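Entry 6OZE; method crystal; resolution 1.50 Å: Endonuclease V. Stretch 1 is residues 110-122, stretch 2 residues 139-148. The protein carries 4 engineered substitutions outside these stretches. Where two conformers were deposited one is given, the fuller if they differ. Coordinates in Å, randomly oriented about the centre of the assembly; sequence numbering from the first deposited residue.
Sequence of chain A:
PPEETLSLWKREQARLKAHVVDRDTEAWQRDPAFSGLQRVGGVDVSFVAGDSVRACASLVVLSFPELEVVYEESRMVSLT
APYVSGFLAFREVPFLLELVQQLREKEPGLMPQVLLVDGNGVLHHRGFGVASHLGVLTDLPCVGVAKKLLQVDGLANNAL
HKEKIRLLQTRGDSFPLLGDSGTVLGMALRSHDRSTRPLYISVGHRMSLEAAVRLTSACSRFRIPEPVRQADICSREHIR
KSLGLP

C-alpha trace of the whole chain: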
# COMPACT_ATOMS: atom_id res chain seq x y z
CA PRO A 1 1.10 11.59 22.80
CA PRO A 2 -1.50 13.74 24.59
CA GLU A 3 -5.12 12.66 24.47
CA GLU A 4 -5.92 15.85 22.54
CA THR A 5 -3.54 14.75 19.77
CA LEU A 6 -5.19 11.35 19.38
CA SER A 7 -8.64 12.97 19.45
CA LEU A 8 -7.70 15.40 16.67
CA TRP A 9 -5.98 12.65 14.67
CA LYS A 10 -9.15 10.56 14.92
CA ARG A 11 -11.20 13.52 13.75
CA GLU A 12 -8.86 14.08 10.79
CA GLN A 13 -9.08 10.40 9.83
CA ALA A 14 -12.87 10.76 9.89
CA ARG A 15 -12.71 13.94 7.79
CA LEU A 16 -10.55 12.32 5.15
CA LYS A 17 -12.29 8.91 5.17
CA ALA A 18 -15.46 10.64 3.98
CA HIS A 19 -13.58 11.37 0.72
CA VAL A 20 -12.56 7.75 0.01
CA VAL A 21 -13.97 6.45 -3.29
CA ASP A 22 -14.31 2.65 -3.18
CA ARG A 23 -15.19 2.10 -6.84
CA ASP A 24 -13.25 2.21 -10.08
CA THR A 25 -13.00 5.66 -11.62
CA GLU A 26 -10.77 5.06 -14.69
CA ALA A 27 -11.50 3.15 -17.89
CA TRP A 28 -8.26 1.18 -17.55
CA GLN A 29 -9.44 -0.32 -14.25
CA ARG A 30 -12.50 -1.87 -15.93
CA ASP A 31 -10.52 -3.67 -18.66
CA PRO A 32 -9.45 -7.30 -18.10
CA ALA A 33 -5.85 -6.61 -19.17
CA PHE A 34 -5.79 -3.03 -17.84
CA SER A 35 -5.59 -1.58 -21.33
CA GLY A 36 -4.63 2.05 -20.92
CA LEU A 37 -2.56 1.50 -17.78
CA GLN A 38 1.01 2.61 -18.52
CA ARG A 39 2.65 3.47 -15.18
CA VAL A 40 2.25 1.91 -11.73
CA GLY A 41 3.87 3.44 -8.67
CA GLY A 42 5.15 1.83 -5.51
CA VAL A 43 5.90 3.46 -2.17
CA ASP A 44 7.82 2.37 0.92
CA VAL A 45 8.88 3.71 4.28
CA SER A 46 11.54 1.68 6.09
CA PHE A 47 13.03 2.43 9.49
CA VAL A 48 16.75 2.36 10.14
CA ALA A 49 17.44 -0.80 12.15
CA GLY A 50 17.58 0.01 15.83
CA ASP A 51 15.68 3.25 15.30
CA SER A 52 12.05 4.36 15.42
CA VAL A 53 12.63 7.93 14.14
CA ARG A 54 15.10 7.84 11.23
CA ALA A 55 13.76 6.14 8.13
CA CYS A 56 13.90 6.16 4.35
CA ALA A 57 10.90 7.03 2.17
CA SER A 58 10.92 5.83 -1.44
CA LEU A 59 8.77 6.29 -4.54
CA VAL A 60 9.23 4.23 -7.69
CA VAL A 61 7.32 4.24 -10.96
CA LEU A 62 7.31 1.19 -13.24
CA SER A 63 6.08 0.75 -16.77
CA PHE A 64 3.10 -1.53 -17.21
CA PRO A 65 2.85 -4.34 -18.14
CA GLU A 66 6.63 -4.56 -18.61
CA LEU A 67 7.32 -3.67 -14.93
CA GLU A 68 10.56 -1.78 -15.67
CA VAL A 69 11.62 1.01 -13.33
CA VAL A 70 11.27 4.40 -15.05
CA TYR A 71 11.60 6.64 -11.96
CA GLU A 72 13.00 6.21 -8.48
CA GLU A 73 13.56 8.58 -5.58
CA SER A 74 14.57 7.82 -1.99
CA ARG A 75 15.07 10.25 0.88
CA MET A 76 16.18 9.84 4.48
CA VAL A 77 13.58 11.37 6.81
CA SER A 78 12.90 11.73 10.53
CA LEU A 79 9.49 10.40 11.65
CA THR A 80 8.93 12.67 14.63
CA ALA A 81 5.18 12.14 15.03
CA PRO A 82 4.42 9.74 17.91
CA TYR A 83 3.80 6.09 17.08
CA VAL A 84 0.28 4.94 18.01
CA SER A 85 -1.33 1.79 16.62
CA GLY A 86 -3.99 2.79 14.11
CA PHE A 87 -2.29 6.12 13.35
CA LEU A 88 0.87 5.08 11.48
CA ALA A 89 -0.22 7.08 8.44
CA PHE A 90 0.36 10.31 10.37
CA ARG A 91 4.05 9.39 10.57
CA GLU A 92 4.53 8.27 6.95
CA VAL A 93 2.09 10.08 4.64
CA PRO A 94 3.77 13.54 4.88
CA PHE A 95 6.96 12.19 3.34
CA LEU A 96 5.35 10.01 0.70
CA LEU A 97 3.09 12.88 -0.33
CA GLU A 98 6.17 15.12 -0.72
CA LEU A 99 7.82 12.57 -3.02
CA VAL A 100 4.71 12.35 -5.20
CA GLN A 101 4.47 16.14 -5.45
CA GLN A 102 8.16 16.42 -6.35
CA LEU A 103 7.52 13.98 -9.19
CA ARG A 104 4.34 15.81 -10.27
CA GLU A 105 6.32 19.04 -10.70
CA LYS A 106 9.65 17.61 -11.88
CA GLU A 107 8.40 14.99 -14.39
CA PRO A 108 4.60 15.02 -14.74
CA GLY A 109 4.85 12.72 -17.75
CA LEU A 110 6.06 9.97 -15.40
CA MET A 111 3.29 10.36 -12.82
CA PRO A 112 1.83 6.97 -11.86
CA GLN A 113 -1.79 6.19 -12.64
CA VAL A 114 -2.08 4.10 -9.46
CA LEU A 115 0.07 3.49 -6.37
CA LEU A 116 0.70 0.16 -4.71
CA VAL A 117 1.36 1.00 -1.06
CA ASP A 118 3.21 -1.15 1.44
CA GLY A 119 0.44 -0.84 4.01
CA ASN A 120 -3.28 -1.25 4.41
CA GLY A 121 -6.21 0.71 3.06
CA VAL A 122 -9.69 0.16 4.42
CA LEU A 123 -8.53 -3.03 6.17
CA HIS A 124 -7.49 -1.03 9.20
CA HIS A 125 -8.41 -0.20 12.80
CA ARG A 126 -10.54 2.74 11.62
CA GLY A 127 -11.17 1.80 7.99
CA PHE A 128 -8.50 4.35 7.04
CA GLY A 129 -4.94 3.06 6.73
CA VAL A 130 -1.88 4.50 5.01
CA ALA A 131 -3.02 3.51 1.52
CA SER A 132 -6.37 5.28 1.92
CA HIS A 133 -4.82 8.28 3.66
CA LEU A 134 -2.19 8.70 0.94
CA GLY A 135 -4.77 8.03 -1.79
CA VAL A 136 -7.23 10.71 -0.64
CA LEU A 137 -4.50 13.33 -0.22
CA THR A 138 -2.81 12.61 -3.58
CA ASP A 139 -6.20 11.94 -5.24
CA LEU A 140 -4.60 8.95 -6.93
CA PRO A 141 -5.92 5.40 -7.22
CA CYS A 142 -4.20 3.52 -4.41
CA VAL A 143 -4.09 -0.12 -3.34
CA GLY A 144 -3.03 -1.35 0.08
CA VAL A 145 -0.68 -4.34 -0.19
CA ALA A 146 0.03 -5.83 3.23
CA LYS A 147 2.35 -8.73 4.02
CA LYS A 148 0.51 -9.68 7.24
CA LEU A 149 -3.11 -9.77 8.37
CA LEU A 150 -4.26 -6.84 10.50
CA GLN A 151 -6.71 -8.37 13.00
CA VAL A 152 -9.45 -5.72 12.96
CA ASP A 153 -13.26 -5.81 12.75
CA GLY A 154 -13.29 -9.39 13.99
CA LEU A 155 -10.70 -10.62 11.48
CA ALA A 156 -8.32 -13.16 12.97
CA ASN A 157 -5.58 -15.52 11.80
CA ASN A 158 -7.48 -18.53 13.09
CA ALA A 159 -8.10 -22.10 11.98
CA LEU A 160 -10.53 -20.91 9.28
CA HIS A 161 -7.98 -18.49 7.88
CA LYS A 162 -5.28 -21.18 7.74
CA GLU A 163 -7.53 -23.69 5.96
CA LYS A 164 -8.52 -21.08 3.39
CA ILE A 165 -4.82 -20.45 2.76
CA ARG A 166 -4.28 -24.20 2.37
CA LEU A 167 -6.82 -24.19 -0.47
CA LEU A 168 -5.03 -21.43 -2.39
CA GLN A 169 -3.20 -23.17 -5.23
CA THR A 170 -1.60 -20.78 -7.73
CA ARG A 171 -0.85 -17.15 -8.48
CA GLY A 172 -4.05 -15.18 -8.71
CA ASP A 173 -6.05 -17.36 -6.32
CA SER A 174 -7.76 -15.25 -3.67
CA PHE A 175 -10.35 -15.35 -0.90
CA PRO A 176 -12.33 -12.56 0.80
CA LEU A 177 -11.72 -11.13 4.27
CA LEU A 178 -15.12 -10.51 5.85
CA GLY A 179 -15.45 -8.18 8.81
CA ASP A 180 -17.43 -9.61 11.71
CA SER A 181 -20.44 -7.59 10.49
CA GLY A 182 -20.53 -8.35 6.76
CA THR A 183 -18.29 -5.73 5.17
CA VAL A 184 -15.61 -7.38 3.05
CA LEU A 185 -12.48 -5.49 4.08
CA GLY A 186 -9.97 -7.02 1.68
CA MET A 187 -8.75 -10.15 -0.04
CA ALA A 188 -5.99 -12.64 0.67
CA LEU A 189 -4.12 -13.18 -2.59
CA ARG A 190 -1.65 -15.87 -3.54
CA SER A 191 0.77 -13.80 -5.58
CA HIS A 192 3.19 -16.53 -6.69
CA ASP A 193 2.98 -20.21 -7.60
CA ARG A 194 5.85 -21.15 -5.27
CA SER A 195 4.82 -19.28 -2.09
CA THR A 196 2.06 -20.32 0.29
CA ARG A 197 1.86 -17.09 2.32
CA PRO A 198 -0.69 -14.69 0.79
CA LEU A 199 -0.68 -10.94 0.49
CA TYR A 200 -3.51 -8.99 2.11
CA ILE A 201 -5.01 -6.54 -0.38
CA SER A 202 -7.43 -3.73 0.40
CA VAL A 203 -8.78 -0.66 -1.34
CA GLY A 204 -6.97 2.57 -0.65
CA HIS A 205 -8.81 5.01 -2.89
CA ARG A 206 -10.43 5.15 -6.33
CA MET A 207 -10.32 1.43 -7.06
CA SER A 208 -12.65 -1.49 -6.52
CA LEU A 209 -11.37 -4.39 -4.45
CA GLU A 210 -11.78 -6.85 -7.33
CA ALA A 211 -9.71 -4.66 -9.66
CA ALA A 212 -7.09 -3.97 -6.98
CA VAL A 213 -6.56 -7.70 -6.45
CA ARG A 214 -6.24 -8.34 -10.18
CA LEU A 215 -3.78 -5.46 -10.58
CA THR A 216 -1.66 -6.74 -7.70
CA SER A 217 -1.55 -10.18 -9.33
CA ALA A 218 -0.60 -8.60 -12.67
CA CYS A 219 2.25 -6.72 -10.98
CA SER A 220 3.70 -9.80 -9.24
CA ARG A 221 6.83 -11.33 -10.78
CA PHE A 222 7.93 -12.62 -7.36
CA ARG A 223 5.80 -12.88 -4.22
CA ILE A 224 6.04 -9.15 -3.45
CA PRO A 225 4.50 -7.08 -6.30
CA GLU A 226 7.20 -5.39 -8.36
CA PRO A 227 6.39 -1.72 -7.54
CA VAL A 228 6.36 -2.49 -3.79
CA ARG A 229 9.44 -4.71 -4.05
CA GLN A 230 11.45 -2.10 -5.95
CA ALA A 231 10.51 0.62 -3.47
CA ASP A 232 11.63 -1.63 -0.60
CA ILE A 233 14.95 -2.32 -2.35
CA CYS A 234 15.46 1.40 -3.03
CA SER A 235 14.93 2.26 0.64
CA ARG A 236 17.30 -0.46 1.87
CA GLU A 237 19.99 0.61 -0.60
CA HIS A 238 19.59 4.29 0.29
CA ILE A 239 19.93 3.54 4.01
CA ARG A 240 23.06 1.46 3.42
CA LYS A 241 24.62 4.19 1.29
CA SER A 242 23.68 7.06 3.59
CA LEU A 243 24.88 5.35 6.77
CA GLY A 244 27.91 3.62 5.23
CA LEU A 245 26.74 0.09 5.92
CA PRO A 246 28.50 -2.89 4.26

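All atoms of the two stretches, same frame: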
# COMPACT_ATOMS: atom_id res chain seq x y z
N LEU A 110 5.78 11.25 -16.03
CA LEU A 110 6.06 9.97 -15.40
C LEU A 110 5.15 9.69 -14.22
O LEU A 110 5.35 8.69 -13.51
CB LEU A 110 7.53 9.87 -14.97
CG LEU A 110 8.56 9.73 -16.10
CD1 LEU A 110 9.97 9.66 -15.52
CD2 LEU A 110 8.27 8.53 -16.98
N MET A 111 4.15 10.54 -13.97
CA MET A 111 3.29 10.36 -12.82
C MET A 111 2.60 9.00 -12.91
O MET A 111 2.11 8.63 -13.99
CB MET A 111 2.23 11.45 -12.76
CG MET A 111 2.68 12.70 -12.03
SD MET A 111 2.92 12.40 -10.26
CE MET A 111 1.30 11.84 -9.77
N PRO A 112 2.54 8.25 -11.82
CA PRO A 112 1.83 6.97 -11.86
C PRO A 112 0.33 7.16 -11.97
O PRO A 112 -0.24 8.15 -11.50
CB PRO A 112 2.20 6.34 -10.52
CG PRO A 112 2.55 7.49 -9.62
CD PRO A 112 3.20 8.50 -10.53
N GLN A 113 -0.34 6.18 -12.58
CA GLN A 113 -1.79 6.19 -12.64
C GLN A 113 -2.43 5.52 -11.43
O GLN A 113 -3.65 5.63 -11.24
CB GLN A 113 -2.26 5.50 -13.93
CG GLN A 113 -1.90 6.29 -15.18
CD GLN A 113 -1.91 5.43 -16.41
OE1 GLN A 113 -0.93 4.75 -16.69
NE2 GLN A 113 -3.01 5.44 -17.16
N VAL A 114 -1.62 4.82 -10.64
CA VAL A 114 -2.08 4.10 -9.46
C VAL A 114 -0.84 3.83 -8.61
O VAL A 114 0.26 3.64 -9.14
CB VAL A 114 -2.78 2.77 -9.88
CG1 VAL A 114 -1.85 1.91 -10.77
CG2 VAL A 114 -3.23 1.97 -8.66
N LEU A 115 -1.01 3.82 -7.29
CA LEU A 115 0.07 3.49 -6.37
C LEU A 115 -0.26 2.19 -5.67
O LEU A 115 -1.37 2.01 -5.16
CB LEU A 115 0.21 4.57 -5.29
CG LEU A 115 0.60 5.98 -5.71
CD1 LEU A 115 0.61 6.89 -4.46
CD2 LEU A 115 1.97 5.95 -6.35
N LEU A 116 0.72 1.30 -5.62
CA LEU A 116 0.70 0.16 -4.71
C LEU A 116 1.48 0.56 -3.47
O LEU A 116 2.66 0.93 -3.56
CB LEU A 116 1.32 -1.08 -5.36
CG LEU A 116 0.69 -1.55 -6.67
CD1 LEU A 116 1.29 -2.91 -7.07
CD2 LEU A 116 -0.84 -1.65 -6.59
N VAL A 117 0.83 0.48 -2.32
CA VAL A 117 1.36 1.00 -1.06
C VAL A 117 1.67 -0.16 -0.14
O VAL A 117 0.82 -1.03 0.08
CB VAL A 117 0.32 1.91 -0.40
CG1 VAL A 117 0.83 2.44 0.94
CG2 VAL A 117 -0.01 3.03 -1.32
N ASP A 118 2.89 -0.19 0.40
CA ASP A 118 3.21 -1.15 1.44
C ASP A 118 2.49 -0.74 2.72
O ASP A 118 3.02 0.07 3.49
CB ASP A 118 4.72 -1.24 1.65
CG ASP A 118 5.11 -2.33 2.65
OD1 ASP A 118 4.22 -2.99 3.23
OD2 ASP A 118 6.32 -2.54 2.85
N GLY A 119 1.30 -1.27 2.93
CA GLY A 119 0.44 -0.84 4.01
C GLY A 119 -0.99 -1.19 3.67
O GLY A 119 -1.29 -1.73 2.61
N ASN A 120 -1.88 -0.90 4.61
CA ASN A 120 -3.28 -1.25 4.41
C ASN A 120 -4.09 -0.02 4.01
O ASN A 120 -3.72 1.13 4.28
CB ASN A 120 -3.89 -1.85 5.68
CG ASN A 120 -3.30 -3.19 6.05
OD1 ASN A 120 -3.78 -4.25 5.63
ND2 ASN A 120 -2.26 -3.15 6.89
N GLY A 121 -5.21 -0.29 3.36
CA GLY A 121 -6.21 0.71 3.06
C GLY A 121 -7.37 0.64 4.03
O GLY A 121 -7.22 0.96 5.22
N VAL A 122 -8.53 0.21 3.55
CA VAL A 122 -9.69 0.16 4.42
C VAL A 122 -9.62 -0.99 5.41
O VAL A 122 -10.36 -0.99 6.41
CB VAL A 122 -10.99 0.23 3.59
CG1 VAL A 122 -11.00 1.50 2.75
CG2 VAL A 122 -11.10 -0.98 2.72
N ASP A 139 -5.12 12.21 -4.29
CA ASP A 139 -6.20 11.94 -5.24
C ASP A 139 -5.74 11.00 -6.36
O ASP A 139 -6.01 11.23 -7.54
CB ASP A 139 -6.82 13.21 -5.80
CG ASP A 139 -8.23 12.98 -6.32
OD1 ASP A 139 -8.91 12.05 -5.82
OD2 ASP A 139 -8.65 13.72 -7.23
N LEU A 140 -5.02 9.96 -5.98
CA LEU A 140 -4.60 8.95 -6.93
C LEU A 140 -5.23 7.62 -6.55
O LEU A 140 -5.41 7.33 -5.37
CB LEU A 140 -3.08 8.77 -6.93
CG LEU A 140 -2.22 9.87 -7.54
CD1 LEU A 140 -0.74 9.56 -7.29
CD2 LEU A 140 -2.51 10.01 -9.03
N PRO A 141 -5.57 6.79 -7.53
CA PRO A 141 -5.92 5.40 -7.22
C PRO A 141 -4.81 4.76 -6.41
O PRO A 141 -3.62 4.88 -6.74
CB PRO A 141 -6.05 4.76 -8.61
CG PRO A 141 -6.47 5.91 -9.50
CD PRO A 141 -5.67 7.08 -8.97
N CYS A 142 -5.18 4.14 -5.30
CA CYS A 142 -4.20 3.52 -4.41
C CYS A 142 -4.72 2.19 -3.91
O CYS A 142 -5.90 2.05 -3.60
CB CYS A 142 -3.90 4.39 -3.19
SG CYS A 142 -2.81 5.80 -3.46
N VAL A 143 -3.81 1.22 -3.82
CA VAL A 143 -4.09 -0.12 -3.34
C VAL A 143 -3.21 -0.39 -2.13
O VAL A 143 -1.99 -0.17 -2.18
CB VAL A 143 -3.79 -1.15 -4.43
CG1 VAL A 143 -3.99 -2.58 -3.90
CG2 VAL A 143 -4.65 -0.88 -5.65
N GLY A 144 -3.81 -0.90 -1.05
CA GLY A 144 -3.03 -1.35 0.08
C GLY A 144 -2.58 -2.78 -0.11
O GLY A 144 -3.40 -3.68 -0.35
N VAL A 145 -1.27 -3.01 -0.06
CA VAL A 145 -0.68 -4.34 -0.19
C VAL A 145 0.04 -4.62 1.11
O VAL A 145 1.11 -4.05 1.38
CB VAL A 145 0.31 -4.42 -1.37
CG1 VAL A 145 0.91 -5.82 -1.48
CG2 VAL A 145 -0.37 -3.98 -2.66
N ALA A 146 -0.53 -5.50 1.93
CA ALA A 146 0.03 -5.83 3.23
C ALA A 146 0.58 -7.25 3.22
O ALA A 146 0.02 -8.16 2.59
CB ALA A 146 -0.99 -5.65 4.35
N LYS A 147 1.69 -7.44 3.92
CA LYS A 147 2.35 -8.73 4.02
C LYS A 147 1.86 -9.55 5.20
O LYS A 147 2.15 -10.75 5.27
CB LYS A 147 3.87 -8.53 4.08
CG LYS A 147 4.42 -7.86 2.82
CD LYS A 147 5.71 -7.08 3.04
CE LYS A 147 6.09 -6.30 1.78
NZ LYS A 147 7.23 -5.37 2.00
N LYS A 148 1.10 -8.96 6.12
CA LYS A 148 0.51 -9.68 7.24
C LYS A 148 -0.91 -9.19 7.49
O LYS A 148 -1.28 -8.07 7.12
CB LYS A 148 1.36 -9.56 8.52
CG LYS A 148 1.55 -8.15 9.02
CD LYS A 148 2.34 -8.15 10.33
CE LYS A 148 2.89 -6.77 10.66
NZ LYS A 148 1.82 -5.74 10.79
O HOH W 1 -3.76 -6.82 6.63
O HOH W 2 -0.61 -5.29 7.98

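The strand that ends at D118 and strand 142-146 run parallel, their axes inclined by 32°, and their backbones are joined by a regular ladder. L115 N donates to P141 O, V143 N to L115 O, V117 N to V143 O and V145 N to V117 O, each at 2.9 Å; G119 N to V145 O, at 3.2 Å, extends the series past the end of the first strand.

With the backbone so fixed, side chains alternate between the two faces. On the face of L115, V117 and C142, L115 adopts the extended mt rotamer, which carries CD1 to 3.7 Å from C142 SG, the cysteine having chi1 at -78° in the conformer described, and 4.1 Å from L140 CD1. L140, likewise mt, points toward the first stretch from the loop before its strand; its CD1 meets M111 CE at 3.9 Å, the methionine being folded into mmm, and its CD2 lies 3.8 Å from P112 O.

The other face carries L116, D118, V143 and V145. L116 is mt; its CB points to this face, but its end comes nearer the neighbouring strand, placing CD2 3.7 Å from V143 CB, while its CB lies 4.3 Å from V145 CG2. V143 and V145, both t, supply the CB and the CG2 that L116 packs on. D118 is also t, and K147 extends as mttt from beyond the strand end, so that its NZ reaches D118 OD2 at 3.1 Å in a salt bridge.

G144 has no side chain, and the space is filled by backbone: a CB there would fall 2.6 Å from G121 N and 2.9 Å from G119 O. N120 starts away from the second stretch, but its m rotamer returns the amide, with OD1 3.4 Å from A146 CB. Two waters link that amide to K148 O, one donating to N120 OD1 (2.8 Å), the other accepting from N120 ND2 (2.9 Å).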